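Local coordinates for MrsD protein (PDB 1P3Y) that catalyses the oxidative decarboxylation of the C-terminal cysteine of the lantibiotic mersacidin to an aminoenethiol residue, using bound FAD, at residues L112-P115 against H116-F120. Residues are numbered along the deposited sequence; the frame is centred on the assembly and turned at random.
Sequences LAHP and HNTIF
The imidazole rings of His114 and His116 meet in an offset edge-to-face arrangement, the edge of His116 directed at the face of His114, with their centroids 5.3 Å apart. The two planes are nearly perpendicular, at 84°. Over one face of the His116 ring sits Pro115 CG, 3.8 Å from the ring centroid, a CH-pi contact made between neighbours in sequence. His114 CE1 lies at the edge of the same ring, 3.9 Å from His116 CD2. The His114 ring, for its part, carries the backbone N of His116 over one face, near the rim, while Asn117 O lies in its plane at the edge, 3.9 Å from His114 ND1.

The first torsion of His114 sets CG anti to the backbone N (chi1 -172°) and beside the carbonyl carbon, which brings the imidazole alongside the backbone of His116. From there ND1 gives a weak hydrogen bond to His116 O, 3.3 Å long. The angle at its hydrogen is only 128°. The other ring nitrogen, NE2, makes a weak hydrogen bond to Ala82 O, just ahead of strand 84-90. Each nitrogen of this buried ring thus faces a carbonyl oxygen, which would probably favour the protonated imidazole if both bonds form at once. Around the same bend, Lys131 of a second subunit donates a hydrogen bond to His114 O, and Leu127 of that subunit packs on Pro115.

The example illustrates how a helix is joined to a parallel strand: helix 106-113 ends, His114 leaves helical geometry, and the chain reverses into strand 119-122. This is the helix-to-strand turn of a right-handed beta-alpha-beta crossover, characteristic of the Rossmann-like flavoprotein fold of the HFCD family.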
ATOM      1  N   LEU A 112      13.096 -24.012 -23.875  1.00 46.85           N
ATOM      2  CA  LEU A 112      13.285 -23.641 -25.271  1.00 50.07           C
ATOM      3  C   LEU A 112      14.595 -22.920 -25.506  1.00 50.15           C
ATOM      4  O   LEU A 112      15.156 -23.010 -26.587  1.00 55.17           O
ATOM      5  CB  LEU A 112      12.154 -22.735 -25.771  1.00 47.23           C
ATOM      6  CG  LEU A 112      10.754 -23.327 -25.936  1.00 47.19           C
ATOM      7  CD1 LEU A 112       9.816 -22.212 -26.332  1.00 52.03           C
ATOM      8  CD2 LEU A 112      10.735 -24.412 -26.965  1.00 43.00           C
ATOM      9  N   ALA A 113      15.085 -22.204 -24.506  1.00 50.84           N
ATOM     10  CA  ALA A 113      16.319 -21.446 -24.677  1.00 50.94           C
ATOM     11  C   ALA A 113      17.610 -22.188 -24.355  1.00 51.67           C
ATOM     12  O   ALA A 113      18.696 -21.670 -24.614  1.00 51.41           O
ATOM     13  CB  ALA A 113      16.247 -20.158 -23.873  1.00 51.17           C
ATOM     14  N   HIS A 114      17.496 -23.387 -23.791  1.00 52.29           N
ATOM     15  CA  HIS A 114      18.673 -24.205 -23.468  1.00 54.43           C
ATOM     16  C   HIS A 114      19.112 -24.941 -24.758  1.00 57.63           C
ATOM     17  O   HIS A 114      18.297 -25.586 -25.427  1.00 55.39           O
ATOM     18  CB  HIS A 114      18.312 -25.219 -22.380  1.00 51.58           C
ATOM     19  CG  HIS A 114      19.480 -25.985 -21.843  1.00 52.84           C
ATOM     20  ND1 HIS A 114      19.497 -27.364 -21.776  1.00 56.81           N
ATOM     21  CD2 HIS A 114      20.629 -25.567 -21.264  1.00 52.66           C
ATOM     22  CE1 HIS A 114      20.605 -27.760 -21.173  1.00 57.11           C
ATOM     23  NE2 HIS A 114      21.309 -26.689 -20.850  1.00 53.70           N
ATOM     24  N   PRO A 115      20.406 -24.848 -25.121  1.00 60.07           N
ATOM     25  CA  PRO A 115      20.949 -25.490 -26.325  1.00 61.03           C
ATOM     26  C   PRO A 115      20.690 -26.986 -26.421  1.00 62.37           C
ATOM     27  O   PRO A 115      20.418 -27.507 -27.502  1.00 63.51           O
ATOM     28  CB  PRO A 115      22.439 -25.187 -26.233  1.00 60.62           C
ATOM     29  CG  PRO A 115      22.668 -25.137 -24.765  1.00 62.16           C
ATOM     30  CD  PRO A 115      21.502 -24.296 -24.307  1.00 59.31           C
ATOM     31  N   HIS A 116      20.768 -27.669 -25.285  1.00 61.02           N
ATOM     32  CA  HIS A 116      20.566 -29.109 -25.243  1.00 57.81           C
ATOM     33  C   HIS A 116      19.155 -29.478 -24.825  1.00 58.81           C
ATOM     34  O   HIS A 116      18.322 -28.604 -24.546  1.00 59.33           O
ATOM     35  CB  HIS A 116      21.560 -29.715 -24.266  1.00 59.72           C
ATOM     36  CG  HIS A 116      22.934 -29.146 -24.398  1.00 66.11           C
ATOM     37  ND1 HIS A 116      23.686 -29.284 -25.544  1.00 67.18           N
ATOM     38  CD2 HIS A 116      23.671 -28.389 -23.553  1.00 69.48           C
ATOM     39  CE1 HIS A 116      24.829 -28.636 -25.399  1.00 66.96           C
ATOM     40  NE2 HIS A 116      24.845 -28.084 -24.199  1.00 71.57           N
ATOM     41  N   ASN A 117      18.890 -30.780 -24.784  1.00 56.82           N
ATOM     42  CA  ASN A 117      17.585 -31.285 -24.375  1.00 56.89           C
ATOM     43  C   ASN A 117      17.506 -31.189 -22.866  1.00 52.85           C
ATOM     44  O   ASN A 117      18.531 -31.076 -22.204  1.00 49.66           O
ATOM     45  CB  ASN A 117      17.420 -32.743 -24.802  1.00 67.20           C
ATOM     46  CG  ASN A 117      17.152 -32.888 -26.288  1.00 75.82           C
ATOM     47  OD1 ASN A 117      17.472 -33.926 -26.873  1.00 82.82           O
ATOM     48  ND2 ASN A 117      16.547 -31.858 -26.907  1.00 73.91           N
ATOM     49  N   THR A 118      16.292 -31.253 -22.324  1.00 51.95           N
ATOM     50  CA  THR A 118      16.087 -31.151 -20.878  1.00 52.06           C
ATOM     51  C   THR A 118      15.648 -32.480 -20.270  1.00 52.25           C
ATOM     52  O   THR A 118      14.842 -33.209 -20.857  1.00 51.69           O
ATOM     53  CB  THR A 118      14.981 -30.090 -20.550  1.00 52.31           C
ATOM     54  OG1 THR A 118      15.399 -28.802 -21.009  1.00 51.84           O
ATOM     55  CG2 THR A 118      14.693 -30.030 -19.047  1.00 47.09           C
ATOM     56  N   ILE A 119      16.160 -32.793 -19.084  1.00 50.55           N
ATOM     57  CA  ILE A 119      15.745 -34.021 -18.425  1.00 51.69           C
ATOM     58  C   ILE A 119      14.695 -33.648 -17.373  1.00 51.60           C
ATOM     59  O   ILE A 119      14.944 -32.785 -16.530  1.00 48.26           O
ATOM     60  CB  ILE A 119      16.941 -34.762 -17.753  1.00 49.47           C
ATOM     61  CG1 ILE A 119      16.410 -35.792 -16.756  1.00 52.04           C
ATOM     62  CG2 ILE A 119      17.838 -33.783 -17.043  1.00 56.03           C
ATOM     63  CD1 ILE A 119      17.480 -36.605 -16.087  1.00 62.83           C
ATOM     64  N   PHE A 120      13.532 -34.304 -17.439  1.00 50.70           N
ATOM     65  CA  PHE A 120      12.422 -34.065 -16.518  1.00 48.65           C
ATOM     66  C   PHE A 120      12.235 -35.147 -15.469  1.00 50.75           C
ATOM     67  O   PHE A 120      12.372 -36.330 -15.762  1.00 54.07           O
ATOM     68  CB  PHE A 120      11.099 -33.981 -17.280  1.00 50.17           C
ATOM     69  CG  PHE A 120      11.019 -32.853 -18.240  1.00 52.51           C
ATOM     70  CD1 PHE A 120      11.680 -32.917 -19.466  1.00 52.34           C
ATOM     71  CD2 PHE A 120      10.267 -31.711 -17.923  1.00 49.86           C
ATOM     72  CE1 PHE A 120      11.593 -31.860 -20.376  1.00 51.56           C
ATOM     73  CE2 PHE A 120      10.167 -30.648 -18.811  1.00 45.74           C
ATOM     74  CZ  PHE A 120      10.830 -30.716 -20.045  1.00 53.99           C
TER